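Local atomic coordinates of sortase, SrtB family (Streptococcus pneumoniae PCS8235, PDB entry 4Y4Q), a protein that probably acts as a class B sortase, a cysteine transpeptidase-type enzyme linked to formation of the type II pilus of the pneumococcus. Residues R115-I126 against I182-Q193. Sequence-based numbering, arbitrary orientation.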
loop_
_atom_site.group_PDB
_atom_site.type_symbol
_atom_site.label_atom_id
_atom_site.label_comp_id
_atom_site.label_asym_id
_atom_site.label_seq_id
_atom_site.Cartn_x
_atom_site.Cartn_y
_atom_site.Cartn_z
ATOM N N ARG A 115 3.614 -9.688 9.342
ATOM C CA ARG A 115 3.969 -9.115 10.638
ATOM C C ARG A 115 3.048 -7.955 11.052
ATOM O O ARG A 115 3.072 -7.515 12.213
ATOM C CB ARG A 115 5.443 -8.659 10.635
ATOM C CG ARG A 115 6.466 -9.815 10.624
ATOM C CD ARG A 115 7.828 -9.376 10.118
ATOM N NE ARG A 115 7.742 -8.748 8.797
ATOM C CZ ARG A 115 8.779 -8.222 8.148
ATOM N NH1 ARG A 115 9.989 -8.246 8.703
ATOM N NH2 ARG A 115 8.604 -7.673 6.948
ATOM N N ASN A 116 2.257 -7.454 10.104
ATOM C CA ASN A 116 1.343 -6.342 10.382
ATOM C C ASN A 116 0.015 -6.785 11.006
ATOM O O ASN A 116 -0.461 -7.903 10.764
ATOM C CB ASN A 116 1.017 -5.577 9.107
ATOM C CG ASN A 116 2.050 -4.520 8.762
ATOM O OD1 ASN A 116 2.428 -4.377 7.600
ATOM N ND2 ASN A 116 2.485 -3.748 9.760
ATOM N N ASN A 117 -0.587 -5.899 11.795
ATOM C CA ASN A 117 -1.931 -6.130 12.311
ATOM C C ASN A 117 -2.948 -6.039 11.166
ATOM O O ASN A 117 -2.933 -5.072 10.396
ATOM C CB ASN A 117 -2.255 -5.109 13.405
ATOM C CG ASN A 117 -3.705 -5.179 13.863
ATOM O OD1 ASN A 117 -4.587 -4.552 13.270
ATOM N ND2 ASN A 117 -3.955 -5.932 14.929
ATOM N N PRO A 118 -3.830 -7.043 11.050
ATOM C CA PRO A 118 -4.747 -7.149 9.909
ATOM C C PRO A 118 -5.879 -6.120 9.940
ATOM O O PRO A 118 -6.642 -6.045 8.973
ATOM C CB PRO A 118 -5.320 -8.566 10.050
ATOM C CG PRO A 118 -5.248 -8.845 11.524
ATOM C CD PRO A 118 -3.988 -8.162 11.999
ATOM N N LYS A 119 -5.994 -5.358 11.026
ATOM C CA LYS A 119 -7.004 -4.307 11.110
ATOM C C LYS A 119 -6.386 -2.920 10.980
ATOM O O LYS A 119 -6.968 -1.937 11.439
ATOM C CB LYS A 119 -7.774 -4.400 12.425
ATOM C CG LYS A 119 -8.649 -5.625 12.557
ATOM C CD LYS A 119 -9.174 -5.757 13.992
ATOM C CE LYS A 119 -10.209 -6.866 14.112
ATOM N NZ LYS A 119 -9.787 -8.081 13.360
ATOM N N PHE A 120 -5.214 -2.851 10.351
ATOM C CA PHE A 120 -4.525 -1.580 10.094
ATOM C C PHE A 120 -4.336 -0.695 11.334
ATOM O O PHE A 120 -4.412 0.531 11.250
ATOM C CB PHE A 120 -5.225 -0.813 8.973
ATOM C CG PHE A 120 -5.070 -1.461 7.628
ATOM C CD1 PHE A 120 -5.865 -2.537 7.267
ATOM C CD2 PHE A 120 -4.102 -1.020 6.741
ATOM C CE1 PHE A 120 -5.708 -3.153 6.035
ATOM C CE2 PHE A 120 -3.937 -1.634 5.513
ATOM C CZ PHE A 120 -4.746 -2.703 5.161
ATOM N N GLU A 121 -4.086 -1.324 12.475
ATOM C CA GLU A 121 -3.824 -0.596 13.709
ATOM C C GLU A 121 -2.390 -0.076 13.792
ATOM O O GLU A 121 -2.104 0.858 14.552
ATOM C CB GLU A 121 -4.114 -1.490 14.917
ATOM C CG GLU A 121 -5.560 -1.942 14.990
ATOM C CD GLU A 121 -5.894 -2.633 16.296
ATOM O OE1 GLU A 121 -5.088 -2.530 17.252
ATOM O OE2 GLU A 121 -6.965 -3.278 16.357
ATOM N N ASP A 122 -1.492 -0.686 13.024
ATOM C CA ASP A 122 -0.070 -0.355 13.110
ATOM C C ASP A 122 0.175 0.999 12.460
ATOM O O ASP A 122 -0.628 1.444 11.632
ATOM C CB ASP A 122 0.780 -1.406 12.386
ATOM C CG ASP A 122 0.802 -2.753 13.102
ATOM O OD1 ASP A 122 0.489 -2.800 14.314
ATOM O OD2 ASP A 122 1.150 -3.762 12.443
ATOM N N PHE A 123 1.289 1.632 12.826
ATOM C CA PHE A 123 1.672 2.910 12.254
ATOM C C PHE A 123 1.911 2.769 10.755
ATOM O O PHE A 123 1.274 3.449 9.957
ATOM C CB PHE A 123 2.928 3.470 12.934
ATOM C CG PHE A 123 3.597 4.551 12.130
ATOM C CD1 PHE A 123 3.006 5.808 12.003
ATOM C CD2 PHE A 123 4.796 4.303 11.472
ATOM C CE1 PHE A 123 3.614 6.803 11.239
ATOM C CE2 PHE A 123 5.407 5.292 10.710
ATOM C CZ PHE A 123 4.814 6.539 10.588
ATOM N N ASN A 124 2.808 1.865 10.382
ATOM C CA ASN A 124 3.057 1.588 8.975
ATOM C C ASN A 124 2.628 0.173 8.608
ATOM O O ASN A 124 3.042 -0.797 9.241
ATOM C CB ASN A 124 4.535 1.796 8.639
ATOM C CG ASN A 124 5.450 0.925 9.477
ATOM O OD1 ASN A 124 5.240 0.758 10.678
ATOM N ND2 ASN A 124 6.475 0.364 8.844
ATOM N N THR A 125 1.798 0.065 7.576
ATOM C CA THR A 125 1.340 -1.235 7.088
ATOM C C THR A 125 1.821 -1.417 5.658
ATOM O O THR A 125 1.578 -0.561 4.786
ATOM C CB THR A 125 -0.194 -1.326 7.074
ATOM O OG1 THR A 125 -0.718 -1.049 8.385
ATOM C CG2 THR A 125 -0.629 -2.717 6.634
ATOM N N ILE A 126 2.493 -2.533 5.403
ATOM C CA ILE A 126 3.087 -2.755 4.089
ATOM C C ILE A 126 2.278 -3.816 3.357
ATOM O O ILE A 126 2.007 -4.900 3.902
ATOM C CB ILE A 126 4.563 -3.180 4.203
ATOM C CG1 ILE A 126 5.332 -2.144 5.033
ATOM C CG2 ILE A 126 5.195 -3.364 2.821
ATOM C CD1 ILE A 126 6.791 -2.464 5.215
ATOM N N ILE A 182 13.176 0.560 4.649
ATOM C CA ILE A 182 11.822 0.858 4.175
ATOM C C ILE A 182 10.840 -0.256 4.536
ATOM O O ILE A 182 9.709 -0.006 4.972
ATOM C CB ILE A 182 11.811 0.983 2.653
ATOM C CG1 ILE A 182 12.792 2.070 2.199
ATOM C CG2 ILE A 182 10.356 1.148 2.121
ATOM C CD1 ILE A 182 12.434 3.458 2.644
ATOM N N TYR A 183 11.275 -1.489 4.312
ATOM C CA TYR A 183 10.461 -2.669 4.565
ATOM C C TYR A 183 10.653 -3.145 6.001
ATOM O O TYR A 183 11.176 -4.236 6.234
ATOM C CB TYR A 183 10.840 -3.788 3.583
ATOM C CG TYR A 183 10.495 -3.477 2.134
ATOM C CD1 TYR A 183 9.192 -3.609 1.667
ATOM C CD2 TYR A 183 11.476 -3.035 1.240
ATOM C CE1 TYR A 183 8.872 -3.314 0.338
ATOM C CE2 TYR A 183 11.169 -2.744 -0.075
ATOM C CZ TYR A 183 9.860 -2.886 -0.517
ATOM O OH TYR A 183 9.541 -2.602 -1.826
ATOM N N ASP A 184 10.227 -2.315 6.951
ATOM C CA ASP A 184 10.250 -2.642 8.386
ATOM C C ASP A 184 8.864 -2.301 8.907
ATOM O O ASP A 184 8.618 -1.179 9.352
ATOM C CB ASP A 184 11.287 -1.776 9.094
ATOM C CG ASP A 184 11.488 -2.154 10.552
ATOM O OD1 ASP A 184 10.655 -2.883 11.134
ATOM O OD2 ASP A 184 12.504 -1.710 11.121
ATOM N N PRO A 185 7.938 -3.263 8.830
ATOM C CA PRO A 185 6.535 -2.950 9.115
ATOM C C PRO A 185 6.277 -2.892 10.618
ATOM O O PRO A 185 6.990 -3.533 11.395
ATOM C CB PRO A 185 5.792 -4.144 8.503
ATOM C CG PRO A 185 6.769 -5.318 8.737
ATOM C CD PRO A 185 8.161 -4.702 8.577
ATOM N N GLY A 186 5.269 -2.121 11.018
ATOM C CA GLY A 186 4.805 -2.132 12.394
ATOM C C GLY A 186 5.740 -1.479 13.394
ATOM O O GLY A 186 5.860 -1.925 14.533
ATOM N N ILE A 187 6.387 -0.404 12.978
ATOM C CA ILE A 187 7.272 0.344 13.867
ATOM C C ILE A 187 6.515 1.063 15.001
ATOM O O ILE A 187 5.460 1.661 14.784
ATOM C CB ILE A 187 8.100 1.322 13.043
ATOM C CG1 ILE A 187 9.015 0.513 12.121
ATOM C CG2 ILE A 187 8.914 2.228 13.942
ATOM C CD1 ILE A 187 9.741 1.334 11.135
ATOM N N GLN A 188 7.071 0.995 16.208
ATOM C CA GLN A 188 6.441 1.552 17.406
ATOM C C GLN A 188 7.313 2.596 18.074
ATOM O O GLN A 188 8.544 2.525 18.004
ATOM C CB GLN A 188 6.162 0.444 18.418
ATOM C CG GLN A 188 5.154 -0.574 17.945
ATOM C CD GLN A 188 4.365 -1.155 19.089
ATOM O OE1 GLN A 188 3.728 -0.420 19.843
ATOM N NE2 GLN A 188 4.411 -2.477 19.236
ATOM N N GLY A 189 6.673 3.551 18.740
ATOM C CA GLY A 189 7.391 4.608 19.431
ATOM C C GLY A 189 7.398 5.859 18.578
ATOM O O GLY A 189 7.668 5.794 17.381
ATOM N N GLU A 190 7.112 6.993 19.205
ATOM C CA GLU A 190 6.872 8.256 18.512
ATOM C C GLU A 190 8.100 8.729 17.737
ATOM O O GLU A 190 8.046 8.897 16.506
ATOM C CB GLU A 190 6.444 9.305 19.544
ATOM C CG GLU A 190 5.986 10.657 19.010
ATOM C CD GLU A 190 5.319 11.497 20.100
ATOM O OE1 GLU A 190 4.476 10.943 20.840
ATOM O OE2 GLU A 190 5.645 12.700 20.230
ATOM N N ASP A 191 9.205 8.927 18.457
ATOM C CA ASP A 191 10.439 9.427 17.857
ATOM C C ASP A 191 10.982 8.455 16.803
ATOM O O ASP A 191 11.542 8.872 15.775
ATOM C CB ASP A 191 11.491 9.696 18.936
ATOM C CG ASP A 191 11.056 10.765 19.932
ATOM O OD1 ASP A 191 10.292 10.438 20.865
ATOM O OD2 ASP A 191 11.490 11.929 19.789
ATOM N N ARG A 192 10.787 7.160 17.048
ATOM C CA ARG A 192 11.214 6.130 16.104
ATOM C C ARG A 192 10.358 6.135 14.833
ATOM O O ARG A 192 10.881 6.027 13.720
ATOM C CB ARG A 192 11.197 4.753 16.774
ATOM C CG ARG A 192 11.703 3.617 15.894
ATOM C CD ARG A 192 11.681 2.270 16.617
ATOM N NE ARG A 192 12.756 2.140 17.602
ATOM C CZ ARG A 192 12.609 2.419 18.892
ATOM N NH1 ARG A 192 11.434 2.844 19.338
ATOM N NH2 ARG A 192 13.626 2.280 19.740
ATOM N N GLN A 193 9.044 6.268 14.996
ATOM C CA GLN A 193 8.155 6.420 13.853
ATOM C C GLN A 193 8.541 7.677 13.075
ATOM O O GLN A 193 8.590 7.664 11.845
ATOM C CB GLN A 193 6.689 6.464 14.304
ATOM C CG GLN A 193 6.079 5.088 14.621
ATOM C CD GLN A 193 4.925 5.168 15.612
ATOM O OE1 GLN A 193 4.561 6.251 16.073
ATOM N NE2 GLN A 193 4.357 4.016 15.958
HETATM O O HOH W 1 11.418 -7.435 5.426
HETATM O O HOH W 2 3.071 0.387 14.501
#
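The side-chain amide of N124 grips the backbone of 182-193 with both its oxygen and its nitrogen. N124 ND2 donates to D184 O at 2.7 Å, with that oxygen lying in the amide plane, while N124 OD1 accepts from I187 N at 2.8 Å on a lone pair. What lets the amide reach across is a first torsion of 58°, which sets CG between the backbone N and the carbonyl carbon. The backbone joins in: G186 N donates to N124 O, a carbonyl that also accepts from N116 ND2. N116 is itself held at both ends of its amide, its OD1 taking I126 N and its ND2 also giving to the anti lone pair of D122 OD2, and this amide crosses P185 CB, with OD1 and ND2 about equally near. G186 CA lies against the D122 carboxylate. In the sortase beta-barrel, this joins the start of strand 124-129 and the loop before it to the connection leading into helix 190-202. P185 packs against three side chains, R115, N116 and I126, its CB 3.8 Å from I126 CD1 and its CG 3.2 Å above one face of the R115 guanidinium, whose NE forms a salt bridge with D113. In the first turn of helix 190-202, Q193 CG sits over one face of the F123 ring, 3.8 Å from its centroid in a CH-pi contact, and the Q193 amide stacks at 25° to the ring. Q193 NE2 donates almost straight to I187 O (2.9 Å, 174°), and a water bridges that same oxygen to F123 N. Y196 touches F123, N124 and I187.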